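Local structure of succinoglycan biosynthesis protein (Bacillus cereus ATCC 14579, 3B55) at residues His49-Lys54 with Leu65-Asn70; Val78-Ala83 with His95-Tyr100; Glu114-Ala119 with Ile255-Arg260; Asn179-Ile184 with Pro208-Met213. The protein binds a calcium ion and belongs to the erythromycin esterase-like family, probably acting in polysaccharide (succinoglycan) biosynthesis, though its exact activity is not established. The protein carries 1 engineered substitution. All blocks are in the same frame, centred on the assembly; numbering follows the deposited sequence.

Contact 1 (His49-Lys54 with Leu65-Asn70)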
loop_
_atom_site.group_PDB
_atom_site.type_symbol
_atom_site.label_atom_id
_atom_site.label_comp_id
_atom_site.label_asym_id
_atom_site.label_seq_id
_atom_site.Cartn_x
_atom_site.Cartn_y
_atom_site.Cartn_z
ATOM N N HIS A 49 9.657 -5.457 26.628
ATOM C CA HIS A 49 8.463 -5.976 25.961
ATOM C C HIS A 49 8.639 -6.207 24.465
ATOM O O HIS A 49 7.723 -6.668 23.784
ATOM C CB HIS A 49 7.279 -5.035 26.190
ATOM C CG HIS A 49 6.745 -5.076 27.587
ATOM N ND1 HIS A 49 7.468 -4.628 28.671
ATOM C CD2 HIS A 49 5.577 -5.549 28.083
ATOM C CE1 HIS A 49 6.771 -4.828 29.776
ATOM N NE2 HIS A 49 5.620 -5.386 29.446
ATOM N N ALA A 50 9.820 -5.886 23.954
ATOM C CA ALA A 50 10.088 -6.065 22.540
ATOM C C ALA A 50 10.299 -7.532 22.205
ATOM O O ALA A 50 10.936 -8.263 22.968
ATOM C CB ALA A 50 11.316 -5.250 22.131
ATOM N N LYS A 51 9.743 -7.953 21.068
ATOM C CA LYS A 51 9.887 -9.323 20.587
ATOM C C LYS A 51 11.051 -9.243 19.605
ATOM O O LYS A 51 10.937 -8.619 18.549
ATOM C CB LYS A 51 8.616 -9.778 19.862
ATOM C CG LYS A 51 7.355 -9.758 20.736
ATOM C CD LYS A 51 7.453 -10.744 21.891
ATOM C CE LYS A 51 6.185 -10.749 22.744
ATOM N NZ LYS A 51 5.915 -9.440 23.412
ATOM N N PRO A 52 12.193 -9.868 19.940
ATOM C CA PRO A 52 13.369 -9.836 19.065
ATOM C C PRO A 52 13.237 -10.513 17.710
ATOM O O PRO A 52 12.699 -11.612 17.594
ATOM C CB PRO A 52 14.448 -10.488 19.918
ATOM C CG PRO A 52 13.683 -11.501 20.683
ATOM C CD PRO A 52 12.456 -10.713 21.120
ATOM N N LEU A 53 13.740 -9.829 16.691
ATOM C CA LEU A 53 13.745 -10.327 15.325
ATOM C C LEU A 53 15.190 -10.721 15.072
ATOM O O LEU A 53 16.101 -9.898 15.174
ATOM C CB LEU A 53 13.307 -9.230 14.355
ATOM C CG LEU A 53 11.913 -9.311 13.729
ATOM C CD1 LEU A 53 11.042 -10.315 14.458
ATOM C CD2 LEU A 53 11.296 -7.922 13.738
ATOM N N LYS A 54 15.394 -11.992 14.758
ATOM C CA LYS A 54 16.729 -12.528 14.531
ATOM C C LYS A 54 17.436 -11.986 13.288
ATOM O O LYS A 54 18.641 -11.737 13.315
ATOM C CB LYS A 54 16.636 -14.061 14.481
ATOM C CG LYS A 54 17.914 -14.802 14.829
ATOM C CD LYS A 54 17.604 -16.179 15.419
ATOM C CE LYS A 54 16.887 -16.063 16.770
ATOM N NZ LYS A 54 16.622 -17.388 17.404
ATOM N N LEU A 65 8.735 -14.803 14.251
ATOM C CA LEU A 65 7.488 -14.085 13.972
ATOM C C LEU A 65 6.251 -14.712 14.627
ATOM O O LEU A 65 5.145 -14.182 14.520
ATOM C CB LEU A 65 7.278 -13.971 12.452
ATOM C CG LEU A 65 8.161 -12.913 11.767
ATOM C CD1 LEU A 65 7.989 -12.960 10.265
ATOM C CD2 LEU A 65 7.796 -11.534 12.289
ATOM N N LYS A 66 6.448 -15.833 15.313
ATOM C CA LYS A 66 5.355 -16.534 15.979
ATOM C C LYS A 66 4.505 -15.657 16.900
ATOM O O LYS A 66 3.294 -15.848 16.990
ATOM C CB LYS A 66 5.905 -17.724 16.765
ATOM C CG LYS A 66 6.506 -18.801 15.879
ATOM C CD LYS A 66 5.571 -19.983 15.729
ATOM C CE LYS A 66 5.862 -21.033 16.780
ATOM N NZ LYS A 66 7.218 -21.604 16.558
ATOM N N PRO A 67 5.125 -14.701 17.618
ATOM C CA PRO A 67 4.349 -13.831 18.517
ATOM C C PRO A 67 3.298 -13.007 17.773
ATOM O O PRO A 67 2.389 -12.435 18.373
ATOM C CB PRO A 67 5.422 -12.953 19.157
ATOM C CG PRO A 67 6.611 -13.886 19.216
ATOM C CD PRO A 67 6.572 -14.525 17.843
ATOM N N LEU A 68 3.421 -12.967 16.453
ATOM C CA LEU A 68 2.502 -12.202 15.620
ATOM C C LEU A 68 1.147 -12.902 15.478
ATOM O O LEU A 68 0.119 -12.249 15.290
ATOM C CB LEU A 68 3.138 -11.986 14.245
ATOM C CG LEU A 68 2.783 -10.750 13.425
ATOM C CD1 LEU A 68 2.889 -9.480 14.274
ATOM C CD2 LEU A 68 3.736 -10.682 12.246
ATOM N N LYS A 69 1.143 -14.227 15.587
ATOM C CA LYS A 69 -0.100 -14.986 15.457
ATOM C C LYS A 69 -1.225 -14.356 16.276
ATOM O O LYS A 69 -2.253 -13.947 15.727
ATOM C CB LYS A 69 0.114 -16.441 15.894
ATOM C CG LYS A 69 -1.079 -17.357 15.637
ATOM C CD LYS A 69 -0.826 -18.758 16.194
ATOM C CE LYS A 69 -1.949 -19.723 15.832
ATOM N NZ LYS A 69 -2.910 -19.942 16.950
ATOM N N ASN A 70 -1.020 -14.263 17.587
ATOM C CA ASN A 70 -2.035 -13.694 18.458
ATOM C C ASN A 70 -2.169 -12.173 18.400
ATOM O O ASN A 70 -3.197 -11.635 18.792
ATOM C CB ASN A 70 -1.808 -14.135 19.903
ATOM C CG ASN A 70 -2.076 -15.611 20.103
ATOM O OD1 ASN A 70 -2.970 -16.179 19.476
ATOM N ND2 ASN A 70 -1.310 -16.238 20.989
#

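Contact 2 (Val78-Ala83 with His95-Tyr100)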
loop_
_atom_site.group_PDB
_atom_site.type_symbol
_atom_site.label_atom_id
_atom_site.label_comp_id
_atom_site.label_asym_id
_atom_site.label_seq_id
_atom_site.Cartn_x
_atom_site.Cartn_y
_atom_site.Cartn_z
ATOM N N VAL A 78 -4.749 -6.641 7.166
ATOM C CA VAL A 78 -3.604 -6.122 7.899
ATOM C C VAL A 78 -2.776 -5.148 7.075
ATOM O O VAL A 78 -2.260 -5.502 6.012
ATOM C CB VAL A 78 -2.689 -7.294 8.356
ATOM C CG1 VAL A 78 -1.382 -6.764 8.944
ATOM C CG2 VAL A 78 -3.426 -8.154 9.367
ATOM N N GLY A 79 -2.657 -3.921 7.578
ATOM C CA GLY A 79 -1.873 -2.909 6.896
ATOM C C GLY A 79 -0.416 -3.130 7.271
ATOM O O GLY A 79 -0.100 -3.288 8.452
ATOM N N LEU A 80 0.472 -3.152 6.282
ATOM C CA LEU A 80 1.893 -3.368 6.538
ATOM C C LEU A 80 2.652 -2.203 5.918
ATOM O O LEU A 80 2.962 -2.211 4.725
ATOM C CB LEU A 80 2.323 -4.712 5.929
ATOM C CG LEU A 80 3.699 -5.311 6.240
ATOM C CD1 LEU A 80 3.913 -5.379 7.754
ATOM C CD2 LEU A 80 3.791 -6.724 5.619
ATOM N N GLY A 81 2.961 -1.202 6.737
ATOM C CA GLY A 81 3.644 -0.031 6.214
ATOM C C GLY A 81 5.154 -0.031 6.191
ATOM O O GLY A 81 5.803 -0.754 6.939
ATOM N N GLU A 82 5.714 0.782 5.300
ATOM C CA GLU A 82 7.166 0.906 5.188
ATOM C C GLU A 82 7.536 2.332 5.551
ATOM O O GLU A 82 6.976 3.277 5.004
ATOM C CB GLU A 82 7.651 0.541 3.772
ATOM C CG GLU A 82 6.743 0.988 2.639
ATOM C CD GLU A 82 7.000 0.192 1.361
ATOM O OE1 GLU A 82 6.944 -1.061 1.413
ATOM O OE2 GLU A 82 7.258 0.805 0.304
ATOM N N ALA A 83 8.454 2.485 6.501
ATOM C CA ALA A 83 8.868 3.812 6.940
ATOM C C ALA A 83 9.304 4.662 5.758
ATOM O O ALA A 83 9.163 5.876 5.781
ATOM C CB ALA A 83 10.000 3.707 7.969
ATOM N N HIS A 95 8.746 -8.571 3.641
ATOM C CA HIS A 95 8.642 -9.780 2.841
ATOM C C HIS A 95 8.466 -10.958 3.809
ATOM O O HIS A 95 7.597 -11.812 3.620
ATOM C CB HIS A 95 9.919 -9.925 1.999
ATOM C CG HIS A 95 9.962 -11.151 1.136
ATOM N ND1 HIS A 95 10.933 -11.339 0.175
ATOM C CD2 HIS A 95 9.197 -12.267 1.120
ATOM C CE1 HIS A 95 10.769 -12.522 -0.392
ATOM N NE2 HIS A 95 9.722 -13.105 0.163
ATOM N N ARG A 96 9.283 -10.984 4.855
ATOM C CA ARG A 96 9.212 -12.049 5.846
ATOM C C ARG A 96 7.842 -12.127 6.518
ATOM O O ARG A 96 7.332 -13.217 6.785
ATOM C CB ARG A 96 10.273 -11.841 6.920
ATOM C CG ARG A 96 11.713 -11.802 6.419
ATOM C CD ARG A 96 12.648 -11.937 7.604
ATOM N NE ARG A 96 12.396 -13.203 8.292
ATOM C CZ ARG A 96 12.381 -13.354 9.611
ATOM N NH1 ARG A 96 12.608 -12.311 10.404
ATOM N NH2 ARG A 96 12.124 -14.544 10.137
ATOM N N ILE A 97 7.260 -10.968 6.806
ATOM C CA ILE A 97 5.955 -10.904 7.451
ATOM C C ILE A 97 4.858 -11.436 6.536
ATOM O O ILE A 97 3.995 -12.204 6.971
ATOM C CB ILE A 97 5.624 -9.453 7.874
ATOM C CG1 ILE A 97 6.695 -8.959 8.856
ATOM C CG2 ILE A 97 4.242 -9.390 8.500
ATOM C CD1 ILE A 97 6.573 -7.511 9.231
ATOM N N VAL A 98 4.885 -11.022 5.275
ATOM C CA VAL A 98 3.901 -11.510 4.319
ATOM C C VAL A 98 3.978 -13.031 4.337
ATOM O O VAL A 98 2.958 -13.710 4.433
ATOM C CB VAL A 98 4.204 -11.004 2.893
ATOM C CG1 VAL A 98 3.232 -11.621 1.901
ATOM C CG2 VAL A 98 4.103 -9.487 2.856
ATOM N N LYS A 99 5.203 -13.547 4.249
ATOM C CA LYS A 99 5.462 -14.983 4.267
ATOM C C LYS A 99 4.783 -15.638 5.462
ATOM O O LYS A 99 4.128 -16.667 5.330
ATOM C CB LYS A 99 6.959 -15.251 4.378
ATOM C CG LYS A 99 7.683 -15.499 3.075
ATOM C CD LYS A 99 9.064 -16.047 3.387
ATOM C CE LYS A 99 9.728 -16.640 2.169
ATOM N NZ LYS A 99 11.018 -17.280 2.534
ATOM N N TYR A 100 4.969 -15.042 6.636
ATOM C CA TYR A 100 4.374 -15.560 7.860
ATOM C C TYR A 100 2.844 -15.507 7.818
ATOM O O TYR A 100 2.173 -16.492 8.126
ATOM C CB TYR A 100 4.859 -14.759 9.063
ATOM C CG TYR A 100 4.231 -15.227 10.346
ATOM C CD1 TYR A 100 4.673 -16.395 10.967
ATOM C CD2 TYR A 100 3.132 -14.560 10.895
ATOM C CE1 TYR A 100 4.037 -16.894 12.096
ATOM C CE2 TYR A 100 2.486 -15.054 12.023
ATOM C CZ TYR A 100 2.942 -16.221 12.614
ATOM O OH TYR A 100 2.291 -16.738 13.709
#

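Contact 3 (Glu114-Ala119 with Ile255-Arg260)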
loop_
_atom_site.group_PDB
_atom_site.type_symbol
_atom_site.label_atom_id
_atom_site.label_comp_id
_atom_site.label_asym_id
_atom_site.label_seq_id
_atom_site.Cartn_x
_atom_site.Cartn_y
_atom_site.Cartn_z
ATOM N N GLU A 114 0.491 0.102 -5.508
ATOM C CA GLU A 114 0.911 0.137 -6.901
ATOM C C GLU A 114 -0.334 0.305 -7.767
ATOM O O GLU A 114 -1.444 -0.019 -7.343
ATOM C CB GLU A 114 1.630 -1.178 -7.230
ATOM C CG GLU A 114 2.142 -1.306 -8.653
ATOM C CD GLU A 114 3.109 -0.202 -9.012
ATOM O OE1 GLU A 114 2.650 0.937 -9.240
ATOM O OE2 GLU A 114 4.326 -0.473 -9.057
ATOM N N GLY A 115 -0.151 0.822 -8.973
ATOM C CA GLY A 115 -1.280 1.015 -9.860
ATOM C C GLY A 115 -2.038 -0.280 -10.082
ATOM O O GLY A 115 -1.441 -1.346 -10.248
ATOM N N TRP A 116 -3.363 -0.187 -10.070
ATOM C CA TRP A 116 -4.214 -1.347 -10.278
ATOM C C TRP A 116 -3.941 -1.995 -11.632
ATOM O O TRP A 116 -3.952 -3.218 -11.741
ATOM C CB TRP A 116 -5.688 -0.937 -10.155
ATOM C CG TRP A 116 -6.663 -1.935 -10.709
ATOM C CD1 TRP A 116 -6.948 -2.163 -12.027
ATOM C CD2 TRP A 116 -7.501 -2.822 -9.959
ATOM N NE1 TRP A 116 -7.915 -3.137 -12.143
ATOM C CE2 TRP A 116 -8.272 -3.556 -10.888
ATOM C CE3 TRP A 116 -7.677 -3.065 -8.591
ATOM C CZ2 TRP A 116 -9.206 -4.522 -10.491
ATOM C CZ3 TRP A 116 -8.609 -4.027 -8.195
ATOM C CH2 TRP A 116 -9.360 -4.741 -9.144
ATOM N N ASP A 117 -3.697 -1.181 -12.656
ATOM C CA ASP A 117 -3.430 -1.718 -13.989
ATOM C C ASP A 117 -2.106 -2.465 -14.079
ATOM O O ASP A 117 -2.029 -3.545 -14.669
ATOM C CB ASP A 117 -3.449 -0.607 -15.051
ATOM C CG ASP A 117 -2.588 0.584 -14.678
ATOM O OD1 ASP A 117 -1.593 0.408 -13.944
ATOM O OD2 ASP A 117 -2.904 1.703 -15.132
ATOM N N ARG A 118 -1.063 -1.890 -13.495
ATOM C CA ARG A 118 0.254 -2.502 -13.530
ATOM C C ARG A 118 0.253 -3.831 -12.772
ATOM O O ARG A 118 0.874 -4.802 -13.210
ATOM C CB ARG A 118 1.286 -1.513 -12.957
ATOM C CG ARG A 118 1.292 -0.186 -13.726
ATOM C CD ARG A 118 2.118 0.937 -13.092
ATOM N NE ARG A 118 3.541 0.821 -13.380
ATOM C CZ ARG A 118 4.284 1.793 -13.899
ATOM N NH1 ARG A 118 3.748 2.975 -14.199
ATOM N NH2 ARG A 118 5.575 1.583 -14.099
ATOM N N ALA A 119 -0.471 -3.886 -11.659
ATOM C CA ALA A 119 -0.535 -5.111 -10.864
ATOM C C ALA A 119 -1.251 -6.255 -11.593
ATOM O O ALA A 119 -1.049 -7.421 -11.262
ATOM C CB ALA A 119 -1.217 -4.835 -9.529
ATOM N N ILE A 255 -14.845 -7.347 -13.480
ATOM C CA ILE A 255 -15.115 -6.388 -14.547
ATOM C C ILE A 255 -15.634 -5.075 -13.985
ATOM O O ILE A 255 -15.139 -4.004 -14.328
ATOM C CB ILE A 255 -16.137 -6.966 -15.546
ATOM C CG1 ILE A 255 -15.599 -8.286 -16.115
ATOM C CG2 ILE A 255 -16.423 -5.964 -16.646
ATOM C CD1 ILE A 255 -14.205 -8.190 -16.725
ATOM N N LYS A 256 -16.623 -5.174 -13.106
ATOM C CA LYS A 256 -17.228 -4.012 -12.474
ATOM C C LYS A 256 -16.178 -3.145 -11.767
ATOM O O LYS A 256 -16.219 -1.915 -11.843
ATOM C CB LYS A 256 -18.286 -4.483 -11.476
ATOM C CG LYS A 256 -19.121 -3.386 -10.881
ATOM C CD LYS A 256 -20.322 -3.959 -10.156
ATOM C CE LYS A 256 -21.146 -2.845 -9.551
ATOM N NZ LYS A 256 -21.410 -1.807 -10.583
ATOM N N GLN A 257 -15.229 -3.793 -11.096
ATOM C CA GLN A 257 -14.180 -3.084 -10.377
ATOM C C GLN A 257 -13.227 -2.401 -11.350
ATOM O O GLN A 257 -12.783 -1.274 -11.104
ATOM C CB GLN A 257 -13.406 -4.043 -9.476
ATOM C CG GLN A 257 -12.327 -3.355 -8.663
ATOM C CD GLN A 257 -12.866 -2.250 -7.767
ATOM O OE1 GLN A 257 -12.096 -1.518 -7.146
ATOM N NE2 GLN A 257 -14.187 -2.127 -7.695
ATOM N N ASN A 258 -12.914 -3.086 -12.449
ATOM C CA ASN A 258 -12.040 -2.528 -13.475
ATOM C C ASN A 258 -12.660 -1.228 -13.986
ATOM O O ASN A 258 -11.950 -0.257 -14.247
ATOM C CB ASN A 258 -11.885 -3.514 -14.635
ATOM C CG ASN A 258 -10.917 -4.643 -14.318
ATOM O OD1 ASN A 258 -9.721 -4.544 -14.596
ATOM N ND2 ASN A 258 -11.426 -5.714 -13.722
ATOM N N ALA A 259 -13.984 -1.211 -14.130
ATOM C CA ALA A 259 -14.680 -0.011 -14.600
ATOM C C ALA A 259 -14.622 1.037 -13.492
ATOM O O ALA A 259 -14.486 2.236 -13.748
ATOM C CB ALA A 259 -16.134 -0.334 -14.936
ATOM N N ARG A 260 -14.727 0.570 -12.255
ATOM C CA ARG A 260 -14.674 1.450 -11.097
ATOM C C ARG A 260 -13.343 2.207 -11.066
ATOM O O ARG A 260 -13.275 3.348 -10.619
ATOM C CB ARG A 260 -14.818 0.634 -9.818
ATOM C CG ARG A 260 -15.041 1.485 -8.599
ATOM C CD ARG A 260 -16.466 2.003 -8.570
ATOM N NE ARG A 260 -16.642 3.044 -7.561
ATOM C CZ ARG A 260 -16.323 4.320 -7.743
ATOM N NH1 ARG A 260 -15.814 4.719 -8.900
ATOM N NH2 ARG A 260 -16.506 5.196 -6.767
#

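Contact 4 (Asn179-Ile184 with Pro208-Met213)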
loop_
_atom_site.group_PDB
_atom_site.type_symbol
_atom_site.label_atom_id
_atom_site.label_comp_id
_atom_site.label_asym_id
_atom_site.label_seq_id
_atom_site.Cartn_x
_atom_site.Cartn_y
_atom_site.Cartn_z
ATOM N N ASN A 179 -4.722 -2.358 -20.662
ATOM C CA ASN A 179 -5.112 -3.697 -20.220
ATOM C C ASN A 179 -6.409 -3.691 -19.420
ATOM O O ASN A 179 -7.184 -4.641 -19.481
ATOM C CB ASN A 179 -3.990 -4.370 -19.410
ATOM C CG ASN A 179 -3.416 -3.472 -18.322
ATOM O OD1 ASN A 179 -3.800 -2.306 -18.181
ATOM N ND2 ASN A 179 -2.495 -4.022 -17.537
ATOM N N VAL A 180 -6.653 -2.618 -18.677
ATOM C CA VAL A 180 -7.880 -2.521 -17.895
ATOM C C VAL A 180 -9.071 -2.432 -18.846
ATOM O O VAL A 180 -10.089 -3.088 -18.643
ATOM C CB VAL A 180 -7.863 -1.274 -16.982
ATOM C CG1 VAL A 180 -9.263 -0.996 -16.441
ATOM C CG2 VAL A 180 -6.888 -1.491 -15.837
ATOM N N TYR A 181 -8.929 -1.609 -19.881
ATOM C CA TYR A 181 -9.975 -1.421 -20.879
ATOM C C TYR A 181 -10.238 -2.710 -21.656
ATOM O O TYR A 181 -11.393 -3.032 -21.943
ATOM C CB TYR A 181 -9.587 -0.300 -21.845
ATOM C CG TYR A 181 -9.581 1.065 -21.199
ATOM C CD1 TYR A 181 -10.777 1.730 -20.917
ATOM C CD2 TYR A 181 -8.383 1.687 -20.849
ATOM C CE1 TYR A 181 -10.780 2.983 -20.304
ATOM C CE2 TYR A 181 -8.375 2.937 -20.236
ATOM C CZ TYR A 181 -9.576 3.578 -19.967
ATOM O OH TYR A 181 -9.575 4.817 -19.366
ATOM N N ASN A 182 -9.175 -3.441 -21.995
ATOM C CA ASN A 182 -9.331 -4.690 -22.731
ATOM C C ASN A 182 -10.039 -5.759 -21.909
ATOM O O ASN A 182 -10.653 -6.661 -22.475
ATOM C CB ASN A 182 -7.982 -5.228 -23.214
ATOM C CG ASN A 182 -7.361 -4.360 -24.292
ATOM O OD1 ASN A 182 -8.059 -3.809 -25.141
ATOM N ND2 ASN A 182 -6.039 -4.250 -24.273
ATOM N N ASN A 183 -9.952 -5.680 -20.584
ATOM C CA ASN A 183 -10.646 -6.660 -19.744
ATOM C C ASN A 183 -12.149 -6.459 -19.880
ATOM O O ASN A 183 -12.914 -7.420 -19.971
ATOM C CB ASN A 183 -10.255 -6.514 -18.269
ATOM C CG ASN A 183 -8.895 -7.109 -17.963
ATOM O OD1 ASN A 183 -8.448 -8.042 -18.634
ATOM N ND2 ASN A 183 -8.237 -6.587 -16.930
ATOM N N ILE A 184 -12.567 -5.197 -19.887
ATOM C CA ILE A 184 -13.977 -4.858 -20.022
ATOM C C ILE A 184 -14.449 -5.194 -21.433
ATOM O O ILE A 184 -15.509 -5.789 -21.618
ATOM C CB ILE A 184 -14.214 -3.354 -19.749
ATOM C CG1 ILE A 184 -13.805 -3.022 -18.310
ATOM C CG2 ILE A 184 -15.683 -2.995 -19.998
ATOM C CD1 ILE A 184 -13.810 -1.534 -18.007
ATOM N N PRO A 208 -6.459 7.079 -24.534
ATOM C CA PRO A 208 -5.375 8.055 -24.680
ATOM C C PRO A 208 -5.242 9.127 -23.595
ATOM O O PRO A 208 -4.156 9.675 -23.411
ATOM C CB PRO A 208 -5.642 8.662 -26.056
ATOM C CG PRO A 208 -7.130 8.585 -26.162
ATOM C CD PRO A 208 -7.407 7.188 -25.656
ATOM N N VAL A 209 -6.321 9.437 -22.880
ATOM C CA VAL A 209 -6.236 10.464 -21.840
ATOM C C VAL A 209 -6.011 9.937 -20.423
ATOM O O VAL A 209 -5.790 10.719 -19.497
ATOM C CB VAL A 209 -7.489 11.370 -21.832
ATOM C CG1 VAL A 209 -7.590 12.116 -23.157
ATOM C CG2 VAL A 209 -8.740 10.542 -21.577
ATOM N N THR A 210 -6.061 8.620 -20.244
ATOM C CA THR A 210 -5.833 8.050 -18.922
ATOM C C THR A 210 -4.486 7.334 -18.849
ATOM O O THR A 210 -4.194 6.671 -17.856
ATOM C CB THR A 210 -6.944 7.040 -18.505
ATOM O OG1 THR A 210 -6.965 5.938 -19.415
ATOM C CG2 THR A 210 -8.307 7.717 -18.490
ATOM N N LYS A 211 -3.662 7.457 -19.888
ATOM C CA LYS A 211 -2.365 6.789 -19.865
ATOM C C LYS A 211 -1.444 7.330 -18.773
ATOM O O LYS A 211 -0.461 6.688 -18.405
ATOM C CB LYS A 211 -1.684 6.847 -21.242
ATOM C CG LYS A 211 -1.575 8.200 -21.941
ATOM C CD LYS A 211 -0.916 7.974 -23.313
ATOM C CE LYS A 211 -1.161 9.099 -24.315
ATOM N NZ LYS A 211 -0.396 10.336 -24.016
ATOM N N ASP A 212 -1.769 8.513 -18.260
ATOM C CA ASP A 212 -1.015 9.139 -17.177
ATOM C C ASP A 212 -1.693 10.428 -16.721
ATOM O O ASP A 212 -2.329 11.120 -17.516
ATOM C CB ASP A 212 0.456 9.378 -17.573
ATOM C CG ASP A 212 0.621 10.334 -18.743
ATOM O OD1 ASP A 212 0.332 11.538 -18.580
ATOM O OD2 ASP A 212 1.045 9.869 -19.823
HETATM N N MSE A 213 -1.567 10.730 -15.432
HETATM C CA MSE A 213 -2.191 11.907 -14.836
HETATM C C MSE A 213 -1.971 13.218 -15.581
HETATM O O MSE A 213 -2.871 14.048 -15.666
HETATM C CB MSE A 213 -1.725 12.070 -13.388
HETATM C CG MSE A 213 -2.052 10.893 -12.502
HETATM SE SE MSE A 213 -1.682 11.271 -10.649
HETATM C CE MSE A 213 0.247 11.379 -10.770
#

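Contact 1 (His49-Lys54 with Leu65-Asn70)
Lys51 lays its CG and CD methylenes against CB of Pro67. Both come to 4.1 Å from Pro67 CB, so two successive methylenes meet a single carbon at one side of the pyrrolidine. A bend at chi2 (-64°) turns the chain back toward its own backbone instead of onward past the proline, and a second bend near the end brings NZ to His49 O at 3.3 Å, a weak hydrogen bond. Lysine suits this partly exposed place because its aliphatic portion can cover an apolar carbon while its charged end finds a polar partner. Further in, Leu53 CD1 meets Leu65 CD2 at 4.1 Å, methyl against methyl, the two side chains slanting across each other. Leu53 holds a chi1 of -106°, well away from a staggered position, while it is wedged between Leu65, Met93 of helix 88-104 and Phe384 and Val431 of the sheet. Pro67 is the third residue of a type I turn, closed by Leu68 N to Leu65 O at 2.9 Å. Its ring stiffens the chain just ahead of helix 68-72, whose first turn readily accepts proline, and offers Lys51 an apolar surface. Strand 51-53 is an outermost strand of the mixed sheet and pairs through Lys51 and Leu53 with strand 382-386. Beside the turn, Lys54 N bonds to Asp64 OD2, but between 49-54 and 65-70 themselves the contact is apolar, at distances that imply modest, weakly directional attraction.

Contact 2 (Val78-Ala83 with His95-Tyr100)
Within the beta-alpha-beta unit formed by strand 77-82, helix 88-104 and strand 109-112, Leu80 of the first strand sets CD1 against Ile97 of the helix and CD2 against both Ile97 and Val98. Leu80 CD1 meets Ile97 CD1 at 3.7 Å, the end of one branched chain against the end of the other. The second methyl, Leu80 CD2, touches Val98 CG2 at 3.9 Å and also lies 4.0 Å from Ile97 CG2. With CG anti to the backbone N (chi1 -170°), the leucine fork opens toward the helix, and a forked side chain is what lets one residue reach two consecutive helical positions. Ile97 contributes its CG2 branch as well as its long arm, CG2 coming to 4.1 Å from Leu80 CD1, and so follows the outline of the fork. All three residues are buried, and beta-branched residues fill the space under the strand with little freedom of rotation. The helix thereby covers one face of the mixed sheet on its way between two parallel strands that are not adjacent: strand 301-306 runs between them, and its Ile302 and Trp304 pack against Val98. Ile97 also rests on Leu68 of helix 68-72. Two residues on, at the C-terminal end of the strand, Glu82 forms a salt bridge with Lys94 of the same helix and a hydrogen bond with His85 ND1. His85 is a calcium ligand, which is consistent with a second-shell role for Glu82 in positioning it, while the leucine side chain lies about 13 Å from the calcium ion itself.

Contact 3 (Glu114-Ala119 with Ile255-Arg260)
Trp116 drives its indole against the helix bearing Gln257 and Asn258. The outer corner of the six-membered ring, CH2, comes to 3.3 Å from Gln257 CG, a tight carbon contact that approaches the ring obliquely, with CZ2 and CZ3 each at 3.8 Å from the same CG. In Gln257 a chi1 of -178°, CG anti to the backbone N, brings this methylene to the ring, and a bend at chi2 turns the amide aside, its plane 66° from the indole. Around the edge, Trp116 NE1 gives a fairly straight (162°) but weak hydrogen bond to Asn258 OD1 at 3.4 Å, the oxygen lying in the indole plane. An amide suits this buried spot because it can accept from the indole while also donating: Asn258 ND2 bonds to Trp254 O one turn earlier in its helix, fixing the rotation of the group. Asn258 OD1 receives a further weak bond from Asn183 ND2. In the next residue after the tryptophan, Asp117 OD2 takes bonds from Asn177 N and Ser175 OG, holding the start of helix 116-128. That helix follows strand 109-112, and Glu114 and Trp116 share backbone bonds with Asp172 of strand 167-172, while Val180 of helix 178-192 packs on both Trp116 and Asn258.

Contact 4 (Asn179-Ile184 with Pro208-Met213)
Tyr181 leaves helix 178-192 with its CB directed toward Thr210, and chi1 of -69°, CG beside the backbone N, carries the ring outward to that residue. Round the side chain pack Val176, Ile203 and Leu206 of helix 197-206, Ile207, and Ile262 of helix 250-268. Toward the far end of the ring, CE2 is 3.4 Å and then CZ 3.6 Å from Thr210 OG1, which sits at the ring edge in the plane of the ring. At the tip, Tyr181 OH donates a hydrogen bond of 2.8 Å to Thr210 OG1 and also touches Thr210 CG2 at 3.3 Å. Threonine fits because its hydroxyl and methyl face the phenol together, one for the bond and one for packing. Its own hydroxyl proton is directed to, or shared between, Val176 O and Leu206 O, so this buried OG1 both accepts and donates. A tyrosine is long enough to span the 10.5 Å between Tyr181 CA and Thr210 CA. Helices 178-192 and 197-206 form a helical hairpin, and the Tyr181 bond ties its first helix to the chain leaving its second, a buried polar crosslink between a helix and a loop.

How the contacts relate
Contacts 1 and 2 form one group and contacts 3 and 4 another. Contact 1, at an outermost strand of the mixed sheet, lies 13 Å centre to centre from contact 2, on a strand well inside it; they touch through Tyr100 and Leu65. Contact 3, 9 Å from contact 4, packs against helix 178-192, which carries contact 4. Contacts 2 and 3 have centres 22 Å apart and nearest atoms about 9 Å apart, without touching; contacts 1 and 4 are 43 Å apart. Along the chain contacts 1, 2 and 3 open in series, contact 4 nested inside contact 3. Contacts 1 and 2 pack elements onto the sheet, while 3 and 4 join helices beyond its 167-172 end.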